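Local coordinates for protein benzoylformate decarboxylase (Mycobacterium smegmatis, PDB 4Q9D) that belongs to the thiamine pyrophosphate-dependent enzyme family and holds a magnesium ion in its C-terminal TPP-binding domain, at residues Ala200-Val206 against Tyr267-Val273; Ala229-Ala235 against Leu248-Pro254; Ala447-Leu452 against Asp520-Val524. Numbering follows the deposited sequence.

Contact 1: residues Ala200-Val206 against Tyr267-Val273; sequences AKHPMLV and YDLVVVV
Two parallel strands, P203-V206 and L269-V273, lie side by side. Their axes come within 4.7 Å, with 18° between their N-to-C directions. The register pairs P203 with L269, M204 with V270, L205 with V271 and V206 with V272. M204 and V206 carry the ladder, each giving and receiving one backbone hydrogen bond: M204 N to L269 O 2.8 Å, V271 N to M204 O 2.8 Å, V206 N to V271 O 2.8 Å and V273 N to V206 O 2.9 Å.

M204 has the most surface covered. M204 CB lies over one face of the Y267 ring, 3.6 Å from its centroid, in a CH-pi contact. Chi1 t then carries the chain on, with SD 5.5 Å from that centroid, an oblique Met-aromatic contact, and M204 CE 3.7 Å from V270 CG1. These strands are the central pair of the Rossmann-like domain, whose parallel sheet has strand order 3-2-1-4-5-6. V206 (chi1 t) shares the M204 face and sets CG2 4.0 Å from V270 CG1 and 4.1 Å from V272 CG2. On the other face, L205 CD1 lies 3.9 Å from V271 CG1.

Before the strands, D268 (chi1 p) turns its carboxylate to the loop A200-H202. K201 N bonds D268 OD2 and H202 N bonds D268 OD1, both at 2.7 Å. D268 N returns a bond to H202 O at 3.0 Å.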
ATOM      1  N   ALA B 200     -18.990  39.000 -15.133  1.00 33.17           N
ATOM      2  CA  ALA B 200     -19.905  38.099 -15.830  1.00 34.79           C
ATOM      3  C   ALA B 200     -21.199  38.819 -16.226  1.00 30.99           C
ATOM      4  O   ALA B 200     -21.718  39.637 -15.475  1.00 36.02           O
ATOM      5  CB  ALA B 200     -20.238  36.882 -14.959  1.00 28.23           C
ATOM      6  N   LYS B 201     -21.751  38.472 -17.379  1.00 33.97           N
ATOM      7  CA  LYS B 201     -23.049  39.012 -17.755  1.00 38.21           C
ATOM      8  C   LYS B 201     -24.154  38.072 -17.326  1.00 38.27           C
ATOM      9  O   LYS B 201     -25.235  38.516 -16.973  1.00 35.69           O
ATOM     10  CB  LYS B 201     -23.134  39.211 -19.271  1.00 34.59           C
ATOM     11  CG  LYS B 201     -22.009  40.062 -19.844  1.00 48.05           C
ATOM     12  CD  LYS B 201     -22.024  41.458 -19.282  1.00 52.19           C
ATOM     13  CE  LYS B 201     -21.067  42.376 -20.038  1.00 68.39           C
ATOM     14  NZ  LYS B 201     -21.150  43.778 -19.512  1.00 72.52           N
ATOM     15  N   HIS B 202     -23.882  36.767 -17.390  1.00 38.53           N
ATOM     16  CA  HIS B 202     -24.876  35.741 -17.089  1.00 38.77           C
ATOM     17  C   HIS B 202     -24.256  34.654 -16.203  1.00 37.71           C
ATOM     18  O   HIS B 202     -23.964  33.554 -16.672  1.00 32.05           O
ATOM     19  CB  HIS B 202     -25.397  35.104 -18.384  1.00 35.70           C
ATOM     20  CG  HIS B 202     -25.982  36.079 -19.356  1.00 63.30           C
ATOM     21  ND1 HIS B 202     -27.261  36.569 -19.233  1.00 71.07           N
ATOM     22  CD2 HIS B 202     -25.461  36.641 -20.478  1.00 57.89           C
ATOM     23  CE1 HIS B 202     -27.506  37.407 -20.232  1.00 73.57           C
ATOM     24  NE2 HIS B 202     -26.430  37.467 -20.997  1.00 65.08           N
ATOM     25  N   PRO B 203     -24.034  34.968 -14.923  1.00 34.39           N
ATOM     26  CA  PRO B 203     -23.410  33.979 -14.050  1.00 34.33           C
ATOM     27  C   PRO B 203     -24.426  32.964 -13.538  1.00 32.56           C
ATOM     28  O   PRO B 203     -25.632  33.198 -13.544  1.00 26.75           O
ATOM     29  CB  PRO B 203     -22.887  34.820 -12.892  1.00 26.46           C
ATOM     30  CG  PRO B 203     -23.828  35.979 -12.823  1.00 31.43           C
ATOM     31  CD  PRO B 203     -24.278  36.250 -14.237  1.00 29.60           C
ATOM     32  N   MET B 204     -23.920  31.818 -13.103  1.00 24.94           N
ATOM     33  CA  MET B 204     -24.741  30.850 -12.400  1.00 20.75           C
ATOM     34  C   MET B 204     -23.975  30.352 -11.181  1.00 20.77           C
ATOM     35  O   MET B 204     -22.754  30.191 -11.235  1.00 22.86           O
ATOM     36  CB  MET B 204     -25.112  29.679 -13.340  1.00 24.48           C
ATOM     37  CG  MET B 204     -26.035  28.646 -12.682  1.00 29.86           C
ATOM     38  SD  MET B 204     -25.092  27.229 -12.002  1.00 33.12           S
ATOM     39  CE  MET B 204     -24.647  26.452 -13.555  1.00 25.82           C
ATOM     40  N   LEU B 205     -24.691  30.086 -10.098  1.00 22.68           N
ATOM     41  CA  LEU B 205     -24.067  29.688  -8.861  1.00 24.82           C
ATOM     42  C   LEU B 205     -24.471  28.263  -8.501  1.00 27.44           C
ATOM     43  O   LEU B 205     -25.648  27.916  -8.590  1.00 23.88           O
ATOM     44  CB  LEU B 205     -24.483  30.643  -7.746  1.00 26.16           C
ATOM     45  CG  LEU B 205     -23.972  30.303  -6.344  1.00 26.54           C
ATOM     46  CD1 LEU B 205     -22.427  30.384  -6.331  1.00 23.39           C
ATOM     47  CD2 LEU B 205     -24.581  31.247  -5.313  1.00 21.66           C
ATOM     48  N   VAL B 206     -23.490  27.443  -8.110  1.00 24.22           N
ATOM     49  CA  VAL B 206     -23.748  26.092  -7.605  1.00 25.97           C
ATOM     50  C   VAL B 206     -23.294  26.032  -6.160  1.00 28.04           C
ATOM     51  O   VAL B 206     -22.148  26.360  -5.865  1.00 29.79           O
ATOM     52  CB  VAL B 206     -22.983  24.990  -8.410  1.00 23.59           C
ATOM     53  CG1 VAL B 206     -23.373  23.613  -7.920  1.00 20.34           C
ATOM     54  CG2 VAL B 206     -23.242  25.112  -9.920  1.00 18.96           C
ATOM     55  N   TYR B 267     -24.905  30.205 -19.678  1.00 30.71           N
ATOM     56  CA  TYR B 267     -24.190  31.106 -18.775  1.00 25.98           C
ATOM     57  C   TYR B 267     -22.783  31.396 -19.259  1.00 27.08           C
ATOM     58  O   TYR B 267     -22.156  30.558 -19.895  1.00 32.06           O
ATOM     59  CB  TYR B 267     -24.179  30.533 -17.353  1.00 25.04           C
ATOM     60  CG  TYR B 267     -25.570  30.191 -16.873  1.00 27.75           C
ATOM     61  CD1 TYR B 267     -26.479  31.196 -16.556  1.00 31.87           C
ATOM     62  CD2 TYR B 267     -25.987  28.860 -16.773  1.00 31.18           C
ATOM     63  CE1 TYR B 267     -27.770  30.896 -16.129  1.00 29.47           C
ATOM     64  CE2 TYR B 267     -27.272  28.544 -16.344  1.00 34.35           C
ATOM     65  CZ  TYR B 267     -28.160  29.570 -16.025  1.00 38.59           C
ATOM     66  OH  TYR B 267     -29.428  29.267 -15.600  1.00 40.98           O
ATOM     67  N   ASP B 268     -22.277  32.592 -18.974  1.00 28.99           N
ATOM     68  CA  ASP B 268     -20.909  32.883 -19.362  1.00 29.41           C
ATOM     69  C   ASP B 268     -19.932  32.542 -18.226  1.00 31.39           C
ATOM     70  O   ASP B 268     -18.725  32.459 -18.464  1.00 26.02           O
ATOM     71  CB  ASP B 268     -20.733  34.335 -19.890  1.00 27.91           C
ATOM     72  CG  ASP B 268     -21.064  35.423 -18.846  1.00 31.78           C
ATOM     73  OD1 ASP B 268     -21.737  35.154 -17.839  1.00 29.31           O
ATOM     74  OD2 ASP B 268     -20.647  36.587 -19.048  1.00 35.03           O
ATOM     75  N   LEU B 269     -20.452  32.340 -17.005  1.00 25.16           N
ATOM     76  CA  LEU B 269     -19.605  31.978 -15.860  1.00 27.83           C
ATOM     77  C   LEU B 269     -20.364  31.106 -14.857  1.00 28.11           C
ATOM     78  O   LEU B 269     -21.472  31.458 -14.426  1.00 25.92           O
ATOM     79  CB  LEU B 269     -19.095  33.226 -15.141  1.00 27.06           C
ATOM     80  CG  LEU B 269     -18.246  32.963 -13.892  1.00 33.66           C
ATOM     81  CD1 LEU B 269     -16.880  32.402 -14.295  1.00 24.69           C
ATOM     82  CD2 LEU B 269     -18.081  34.232 -13.060  1.00 24.56           C
ATOM     83  N   VAL B 270     -19.776  29.958 -14.514  1.00 27.88           N
ATOM     84  CA  VAL B 270     -20.318  29.092 -13.461  1.00 20.78           C
ATOM     85  C   VAL B 270     -19.438  29.221 -12.222  1.00 24.05           C
ATOM     86  O   VAL B 270     -18.215  29.036 -12.287  1.00 25.16           O
ATOM     87  CB  VAL B 270     -20.418  27.619 -13.921  1.00 26.19           C
ATOM     88  CG1 VAL B 270     -21.079  26.770 -12.812  1.00 20.89           C
ATOM     89  CG2 VAL B 270     -21.239  27.548 -15.193  1.00 23.60           C
ATOM     90  N   VAL B 271     -20.055  29.586 -11.107  1.00 21.92           N
ATOM     91  CA  VAL B 271     -19.348  29.665  -9.848  1.00 22.27           C
ATOM     92  C   VAL B 271     -19.718  28.467  -8.972  1.00 25.49           C
ATOM     93  O   VAL B 271     -20.847  28.356  -8.512  1.00 26.13           O
ATOM     94  CB  VAL B 271     -19.686  30.947  -9.113  1.00 27.84           C
ATOM     95  CG1 VAL B 271     -18.884  31.011  -7.819  1.00 22.49           C
ATOM     96  CG2 VAL B 271     -19.394  32.168 -10.026  1.00 23.45           C
ATOM     97  N   VAL B 272     -18.768  27.564  -8.766  1.00 22.46           N
ATOM     98  CA  VAL B 272     -19.049  26.338  -8.021  1.00 23.09           C
ATOM     99  C   VAL B 272     -18.430  26.366  -6.630  1.00 24.21           C
ATOM    100  O   VAL B 272     -17.198  26.336  -6.486  1.00 24.35           O
ATOM    101  CB  VAL B 272     -18.519  25.099  -8.772  1.00 23.38           C
ATOM    102  CG1 VAL B 272     -18.876  23.843  -7.974  1.00 18.01           C
ATOM    103  CG2 VAL B 272     -19.110  25.056 -10.204  1.00 19.66           C
ATOM    104  N   VAL B 273     -19.279  26.413  -5.616  1.00 19.66           N
ATOM    105  CA  VAL B 273     -18.814  26.537  -4.244  1.00 22.67           C
ATOM    106  C   VAL B 273     -19.231  25.306  -3.497  1.00 23.76           C
ATOM    107  O   VAL B 273     -20.412  25.028  -3.369  1.00 21.20           O
ATOM    108  CB  VAL B 273     -19.400  27.788  -3.526  1.00 19.96           C
ATOM    109  CG1 VAL B 273     -18.818  27.916  -2.127  1.00 18.51           C
ATOM    110  CG2 VAL B 273     -19.106  29.059  -4.324  1.00 17.94           C
TER

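Contact 2: residues Ala229-Ala235 against Leu248-Pro254; sequences APVHASA and LYAGPLP
H232 is the key side chain here. Its chi1 is m (-78°) and chi2 is -85°, so the imidazole stands between two aliphatic groups. A250 CB lies over one face of the H232 ring, 3.7 Å from the centroid. L253 CD2 lies over the opposite face, 4.0 Å from the H232 centroid; L253 reaches it with chi1 m and chi2 t. Both are CH-pi contacts. At the ring edge, H232 ND1 donates to G251 O at 2.8 Å.

The backbones are parallel strands, V231-A233 and Y249-P252, with axes 4.4 Å apart at 20°. V231 pairs with Y249, and A233 pairs with P252. The second strand thus uses one residue more over this span. Hydrogen bonds run V231 N to L248 O 2.9 Å, A250 N to V231 O 2.8 Å, A233 N to G251 O 3.0 Å and L253 N to A233 O 2.9 Å. G251 O therefore accepts from both H232 ND1 and A233 N. G251 has phi/psi 84/178, where a CB would press on the carbonyl O of A250 and on P252 CD.

On the other side of the sheet, Y249 takes chi1 t. The edge of its ring meets A233 CB, 4.0 Å from Y249 CE1. V231 CG2 touches L248 CB at 4.1 Å.

In the Rossmann-like central domain, Y249-P252 is an outermost strand of the sheet within this chain. V231-A233 bonds on its other side to strand 203-207. Y249 and P252 pack on F386 of helix 382-388.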
ATOM      1  N   ALA B 229     -28.049  35.504  -9.232  1.00 29.09           N
ATOM      2  CA  ALA B 229     -27.970  34.468 -10.274  1.00 27.62           C
ATOM      3  C   ALA B 229     -28.806  33.238  -9.892  1.00 27.10           C
ATOM      4  O   ALA B 229     -29.138  33.042  -8.726  1.00 26.93           O
ATOM      5  CB  ALA B 229     -26.491  34.075 -10.538  1.00 27.82           C
ATOM      6  N   PRO B 230     -29.153  32.400 -10.876  1.00 24.03           N
ATOM      7  CA  PRO B 230     -29.793  31.143 -10.493  1.00 30.62           C
ATOM      8  C   PRO B 230     -28.818  30.297  -9.679  1.00 30.56           C
ATOM      9  O   PRO B 230     -27.616  30.321  -9.935  1.00 26.84           O
ATOM     10  CB  PRO B 230     -30.067  30.450 -11.830  1.00 24.99           C
ATOM     11  CG  PRO B 230     -29.312  31.218 -12.868  1.00 34.17           C
ATOM     12  CD  PRO B 230     -29.058  32.586 -12.333  1.00 26.03           C
ATOM     13  N   VAL B 231     -29.344  29.575  -8.706  1.00 24.96           N
ATOM     14  CA  VAL B 231     -28.533  28.733  -7.817  1.00 26.72           C
ATOM     15  C   VAL B 231     -28.913  27.261  -7.996  1.00 26.11           C
ATOM     16  O   VAL B 231     -30.030  26.882  -7.660  1.00 23.45           O
ATOM     17  CB  VAL B 231     -28.782  29.106  -6.359  1.00 27.41           C
ATOM     18  CG1 VAL B 231     -27.911  28.254  -5.453  1.00 25.85           C
ATOM     19  CG2 VAL B 231     -28.516  30.615  -6.145  1.00 29.47           C
ATOM     20  N   HIS B 232     -28.003  26.448  -8.548  1.00 22.04           N
ATOM     21  CA  HIS B 232     -28.190  24.997  -8.610  1.00 22.33           C
ATOM     22  C   HIS B 232     -27.628  24.281  -7.389  1.00 29.87           C
ATOM     23  O   HIS B 232     -26.726  24.787  -6.730  1.00 28.42           O
ATOM     24  CB  HIS B 232     -27.514  24.436  -9.854  1.00 25.61           C
ATOM     25  CG  HIS B 232     -28.291  24.648 -11.117  1.00 32.83           C
ATOM     26  ND1 HIS B 232     -29.291  23.788 -11.530  1.00 27.60           N
ATOM     27  CD2 HIS B 232     -28.199  25.601 -12.076  1.00 30.66           C
ATOM     28  CE1 HIS B 232     -29.761  24.188 -12.696  1.00 27.46           C
ATOM     29  NE2 HIS B 232     -29.124  25.292 -13.045  1.00 34.35           N
ATOM     30  N   ALA B 233     -28.155  23.104  -7.096  1.00 29.79           N
ATOM     31  CA  ALA B 233     -27.547  22.240  -6.102  1.00 25.56           C
ATOM     32  C   ALA B 233     -26.739  21.160  -6.824  1.00 28.98           C
ATOM     33  O   ALA B 233     -26.846  20.992  -8.037  1.00 24.50           O
ATOM     34  CB  ALA B 233     -28.615  21.591  -5.212  1.00 22.74           C
ATOM     35  N   SER B 234     -25.943  20.410  -6.069  1.00 28.84           N
ATOM     36  CA  SER B 234     -25.231  19.266  -6.614  1.00 30.07           C
ATOM     37  C   SER B 234     -26.215  18.217  -7.099  1.00 27.85           C
ATOM     38  O   SER B 234     -27.287  18.037  -6.510  1.00 22.38           O
ATOM     39  CB  SER B 234     -24.350  18.623  -5.517  1.00 35.98           C
ATOM     40  OG  SER B 234     -23.694  17.446  -5.995  1.00 33.26           O
ATOM     41  N   ALA B 235     -25.855  17.509  -8.163  1.00 21.58           N
ATOM     42  CA  ALA B 235     -26.558  16.265  -8.476  1.00 24.13           C
ATOM     43  C   ALA B 235     -26.275  15.272  -7.343  1.00 27.98           C
ATOM     44  O   ALA B 235     -25.218  15.335  -6.694  1.00 29.37           O
ATOM     45  CB  ALA B 235     -26.048  15.689  -9.825  1.00 20.74           C
ATOM     46  N   LEU B 248     -34.508  31.966  -6.246  1.00 26.61           N
ATOM     47  CA  LEU B 248     -33.351  31.782  -7.119  1.00 33.38           C
ATOM     48  C   LEU B 248     -33.017  30.308  -7.394  1.00 28.04           C
ATOM     49  O   LEU B 248     -32.166  30.015  -8.235  1.00 27.13           O
ATOM     50  CB  LEU B 248     -32.129  32.494  -6.545  1.00 28.62           C
ATOM     51  CG  LEU B 248     -32.115  34.025  -6.539  1.00 32.18           C
ATOM     52  CD1 LEU B 248     -30.806  34.483  -5.906  1.00 30.47           C
ATOM     53  CD2 LEU B 248     -32.260  34.611  -7.931  1.00 29.35           C
ATOM     54  N   TYR B 249     -33.666  29.383  -6.682  1.00 27.27           N
ATOM     55  CA  TYR B 249     -33.275  27.970  -6.775  1.00 28.00           C
ATOM     56  C   TYR B 249     -33.608  27.374  -8.125  1.00 32.63           C
ATOM     57  O   TYR B 249     -34.735  27.462  -8.580  1.00 33.76           O
ATOM     58  CB  TYR B 249     -33.940  27.151  -5.676  1.00 25.30           C
ATOM     59  CG  TYR B 249     -33.544  25.678  -5.631  1.00 29.33           C
ATOM     60  CD1 TYR B 249     -32.205  25.281  -5.475  1.00 30.07           C
ATOM     61  CD2 TYR B 249     -34.506  24.697  -5.678  1.00 28.30           C
ATOM     62  CE1 TYR B 249     -31.871  23.955  -5.394  1.00 29.77           C
ATOM     63  CE2 TYR B 249     -34.188  23.376  -5.611  1.00 29.29           C
ATOM     64  CZ  TYR B 249     -32.876  23.002  -5.461  1.00 36.34           C
ATOM     65  OH  TYR B 249     -32.602  21.662  -5.379  1.00 32.62           O
ATOM     66  N   ALA B 250     -32.618  26.772  -8.766  1.00 28.06           N
ATOM     67  CA  ALA B 250     -32.823  26.162 -10.045  1.00 19.38           C
ATOM     68  C   ALA B 250     -32.736  24.631 -10.017  1.00 27.07           C
ATOM     69  O   ALA B 250     -32.700  23.978 -11.073  1.00 26.99           O
ATOM     70  CB  ALA B 250     -31.851  26.743 -11.078  1.00 21.79           C
ATOM     71  N   GLY B 251     -32.672  24.058  -8.822  1.00 25.30           N
ATOM     72  CA  GLY B 251     -32.678  22.612  -8.687  1.00 26.61           C
ATOM     73  C   GLY B 251     -31.296  21.999  -8.866  1.00 35.65           C
ATOM     74  O   GLY B 251     -30.329  22.704  -9.145  1.00 28.63           O
ATOM     75  N   PRO B 252     -31.197  20.674  -8.713  1.00 27.35           N
ATOM     76  CA  PRO B 252     -29.919  19.974  -8.873  1.00 27.51           C
ATOM     77  C   PRO B 252     -29.441  20.006 -10.313  1.00 28.35           C
ATOM     78  O   PRO B 252     -30.239  19.996 -11.231  1.00 29.89           O
ATOM     79  CB  PRO B 252     -30.248  18.531  -8.449  1.00 29.47           C
ATOM     80  CG  PRO B 252     -31.732  18.413  -8.701  1.00 41.65           C
ATOM     81  CD  PRO B 252     -32.295  19.763  -8.351  1.00 29.67           C
ATOM     82  N   LEU B 253     -28.131  20.048 -10.506  1.00 28.51           N
ATOM     83  CA  LEU B 253     -27.543  19.857 -11.833  1.00 29.90           C
ATOM     84  C   LEU B 253     -27.873  18.468 -12.364  1.00 22.86           C
ATOM     85  O   LEU B 253     -28.136  17.543 -11.585  1.00 25.94           O
ATOM     86  CB  LEU B 253     -26.006  20.032 -11.777  1.00 21.37           C
ATOM     87  CG  LEU B 253     -25.437  21.454 -11.635  1.00 34.15           C
ATOM     88  CD1 LEU B 253     -23.911  21.443 -11.564  1.00 28.69           C
ATOM     89  CD2 LEU B 253     -25.874  22.310 -12.822  1.00 26.28           C
ATOM     90  N   PRO B 254     -27.844  18.308 -13.693  1.00 27.04           N
ATOM     91  CA  PRO B 254     -27.889  16.965 -14.270  1.00 27.76           C
ATOM     92  C   PRO B 254     -26.660  16.164 -13.818  1.00 31.74           C
ATOM     93  O   PRO B 254     -25.686  16.755 -13.335  1.00 21.80           O
ATOM     94  CB  PRO B 254     -27.803  17.230 -15.782  1.00 27.08           C
ATOM     95  CG  PRO B 254     -28.266  18.677 -15.957  1.00 24.14           C
ATOM     96  CD  PRO B 254     -27.785  19.369 -14.721  1.00 24.57           C
TER

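Contact 3: residues Ala447-Leu452 against Asp520-Val524; sequences AAQHKL and DGPTV
The segment A447-L452 is the end of a helix and the turn that follows it. A447-Q449 form the last helical turn, and H450 is the first residue to leave helical angles (-102/9). K451 has positive phi (49/54) and is the C-prime residue of a Schellman motif. The motif bonds are L452 N to A447 O at 3.0 Å and K451 N to A448 O at 3.1 Å. D520-P522 lead into a strand that starts at T523. G521 adopts 99/165, where a CB would jam against the carbonyl O of D520 and clash with P522 CD.

The nearest CA atoms are those of K451 and G521, 3.9 Å apart. The backbones come closest where L452 O lies 3.0 Å from P522 N, but the proline nitrogen has no hydrogen to give. No hydrogen bond crosses. The contact is therefore made by packing.

P522 has the most surface covered. Its ring, puckered C-gamma endo, points at the end of the helix. P522 CG is 3.8 Å from A447 CB and 4.2 Å from A448 CB, while P522 CD is 3.6 Å from A447 O. L452 (chi1 m, chi2 t) points away from P522 and packs on V413 and L417 of helix 408-421.

The turn leads from helix 443-449 into strand 454-460, which neighbours strand 523-528 in the parallel sheet of the C-terminal TPP-binding domain. P522 also rests on F456 of that neighbouring strand. Beside the turn, R420 of helix 408-421 bonds H450 O.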
ATOM      1  N   ALA B 447     -32.125   1.633  16.951  1.00 22.62           N
ATOM      2  CA  ALA B 447     -33.165   2.670  17.036  1.00 19.83           C
ATOM      3  C   ALA B 447     -34.203   2.289  18.120  1.00 23.51           C
ATOM      4  O   ALA B 447     -34.607   3.117  18.935  1.00 21.43           O
ATOM      5  CB  ALA B 447     -33.867   2.856  15.650  1.00 18.20           C
ATOM      6  N   ALA B 448     -34.619   1.026  18.132  1.00 20.84           N
ATOM      7  CA  ALA B 448     -35.621   0.597  19.103  1.00 21.68           C
ATOM      8  C   ALA B 448     -35.033   0.593  20.504  1.00 27.46           C
ATOM      9  O   ALA B 448     -35.665   1.094  21.428  1.00 29.15           O
ATOM     10  CB  ALA B 448     -36.185  -0.759  18.751  1.00 21.80           C
ATOM     11  N   GLN B 449     -33.806   0.082  20.654  1.00 24.87           N
ATOM     12  CA  GLN B 449     -33.122   0.089  21.953  1.00 21.21           C
ATOM     13  C   GLN B 449     -32.993   1.484  22.564  1.00 28.12           C
ATOM     14  O   GLN B 449     -33.049   1.628  23.779  1.00 30.72           O
ATOM     15  CB  GLN B 449     -31.724  -0.566  21.836  1.00 23.92           C
ATOM     16  CG  GLN B 449     -31.796  -2.079  21.600  1.00 22.42           C
ATOM     17  CD  GLN B 449     -32.470  -2.788  22.783  1.00 25.89           C
ATOM     18  OE1 GLN B 449     -31.976  -2.727  23.892  1.00 32.30           O
ATOM     19  NE2 GLN B 449     -33.593  -3.443  22.538  1.00 24.19           N
ATOM     20  N   HIS B 450     -32.774   2.509  21.736  1.00 26.05           N
ATOM     21  CA  HIS B 450     -32.626   3.869  22.261  1.00 28.17           C
ATOM     22  C   HIS B 450     -33.884   4.717  22.093  1.00 28.00           C
ATOM     23  O   HIS B 450     -33.845   5.926  22.338  1.00 28.07           O
ATOM     24  CB  HIS B 450     -31.419   4.579  21.637  1.00 24.36           C
ATOM     25  CG  HIS B 450     -30.120   3.924  21.969  1.00 27.77           C
ATOM     26  ND1 HIS B 450     -29.263   4.427  22.916  1.00 29.39           N
ATOM     27  CD2 HIS B 450     -29.561   2.777  21.516  1.00 26.04           C
ATOM     28  CE1 HIS B 450     -28.219   3.622  23.033  1.00 26.62           C
ATOM     29  NE2 HIS B 450     -28.377   2.613  22.197  1.00 31.07           N
ATOM     30  N   LYS B 451     -34.982   4.075  21.682  1.00 24.39           N
ATOM     31  CA  LYS B 451     -36.277   4.739  21.525  1.00 24.97           C
ATOM     32  C   LYS B 451     -36.148   6.032  20.724  1.00 29.60           C
ATOM     33  O   LYS B 451     -36.560   7.090  21.174  1.00 28.94           O
ATOM     34  CB  LYS B 451     -36.882   5.042  22.894  1.00 27.16           C
ATOM     35  CG  LYS B 451     -37.276   3.790  23.695  1.00 30.98           C
ATOM     36  CD  LYS B 451     -37.713   4.216  25.101  1.00 49.67           C
ATOM     37  CE  LYS B 451     -38.158   3.036  25.938  1.00 57.90           C
ATOM     38  NZ  LYS B 451     -37.038   2.088  26.150  1.00 66.85           N
ATOM     39  N   LEU B 452     -35.558   5.946  19.538  1.00 26.38           N
ATOM     40  CA  LEU B 452     -35.312   7.144  18.753  1.00 24.31           C
ATOM     41  C   LEU B 452     -36.556   7.550  17.933  1.00 25.57           C
ATOM     42  O   LEU B 452     -37.297   6.683  17.458  1.00 27.10           O
ATOM     43  CB  LEU B 452     -34.086   6.919  17.858  1.00 23.57           C
ATOM     44  CG  LEU B 452     -32.802   6.676  18.664  1.00 22.62           C
ATOM     45  CD1 LEU B 452     -31.662   6.168  17.762  1.00 18.72           C
ATOM     46  CD2 LEU B 452     -32.406   7.958  19.361  1.00 21.42           C
ATOM     47  N   ASP B 520     -43.480   6.920  21.015  1.00 41.16           N
ATOM     48  CA  ASP B 520     -42.132   6.901  21.572  1.00 56.82           C
ATOM     49  C   ASP B 520     -41.394   5.741  20.901  1.00 50.61           C
ATOM     50  O   ASP B 520     -41.834   4.591  20.942  1.00 68.90           O
ATOM     51  CB  ASP B 520     -42.150   6.764  23.096  1.00 56.41           C
ATOM     52  CG  ASP B 520     -43.290   5.903  23.586  1.00 74.50           C
ATOM     53  OD1 ASP B 520     -43.751   5.029  22.817  1.00 94.39           O
ATOM     54  OD2 ASP B 520     -43.734   6.103  24.737  1.00 98.48           O
ATOM     55  N   GLY B 521     -40.304   6.051  20.222  1.00 38.92           N
ATOM     56  CA  GLY B 521     -39.595   5.022  19.492  1.00 35.11           C
ATOM     57  C   GLY B 521     -39.912   4.978  18.014  1.00 32.85           C
ATOM     58  O   GLY B 521     -40.892   5.557  17.533  1.00 30.79           O
ATOM     59  N   PRO B 522     -39.068   4.268  17.275  1.00 30.82           N
ATOM     60  CA  PRO B 522     -39.094   4.269  15.812  1.00 24.92           C
ATOM     61  C   PRO B 522     -40.228   3.415  15.279  1.00 25.39           C
ATOM     62  O   PRO B 522     -40.668   2.458  15.919  1.00 25.69           O
ATOM     63  CB  PRO B 522     -37.758   3.594  15.454  1.00 20.50           C
ATOM     64  CG  PRO B 522     -37.538   2.643  16.597  1.00 25.03           C
ATOM     65  CD  PRO B 522     -38.013   3.397  17.824  1.00 22.82           C
ATOM     66  N   THR B 523     -40.661   3.733  14.071  1.00 22.80           N
ATOM     67  CA  THR B 523     -41.646   2.917  13.372  1.00 24.99           C
ATOM     68  C   THR B 523     -41.121   2.640  11.973  1.00 26.19           C
ATOM     69  O   THR B 523     -40.520   3.515  11.340  1.00 25.20           O
ATOM     70  CB  THR B 523     -42.995   3.685  13.224  1.00 25.73           C
ATOM     71  OG1 THR B 523     -43.465   4.075  14.513  1.00 24.44           O
ATOM     72  CG2 THR B 523     -44.046   2.832  12.518  1.00 24.13           C
ATOM     73  N   VAL B 524     -41.349   1.420  11.511  1.00 24.32           N
ATOM     74  CA  VAL B 524     -41.091   1.025  10.143  1.00 19.00           C
ATOM     75  C   VAL B 524     -42.437   0.871   9.404  1.00 25.01           C
ATOM     76  O   VAL B 524     -43.239  -0.010   9.711  1.00 26.42           O
ATOM     77  CB  VAL B 524     -40.288  -0.287  10.086  1.00 24.01           C
ATOM     78  CG1 VAL B 524     -40.068  -0.737   8.628  1.00 17.00           C
ATOM     79  CG2 VAL B 524     -38.925  -0.128  10.853  1.00 22.00           C
TER

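In the fold
From the N terminus, the chain first forms the parallel sheet whose strands run from 22-25 to 157-162. Contact 1 opens at A200 and closes at Y267-V273. Contact 2 opens and closes within that same loop, across a 12-residue link. The two join directly, because strands 203-207 and 231-233 are neighbours in one sheet. Together they join four of the six strands of the central-domain sheet, from the 249-252 edge to strand 269-273. Contact 3 follows in series, closing a 67-residue loop in the C-terminal TPP-binding domain. Its centre is about 45 Å from that of contact 1 and 35 Å from that of contact 2, and it touches neither.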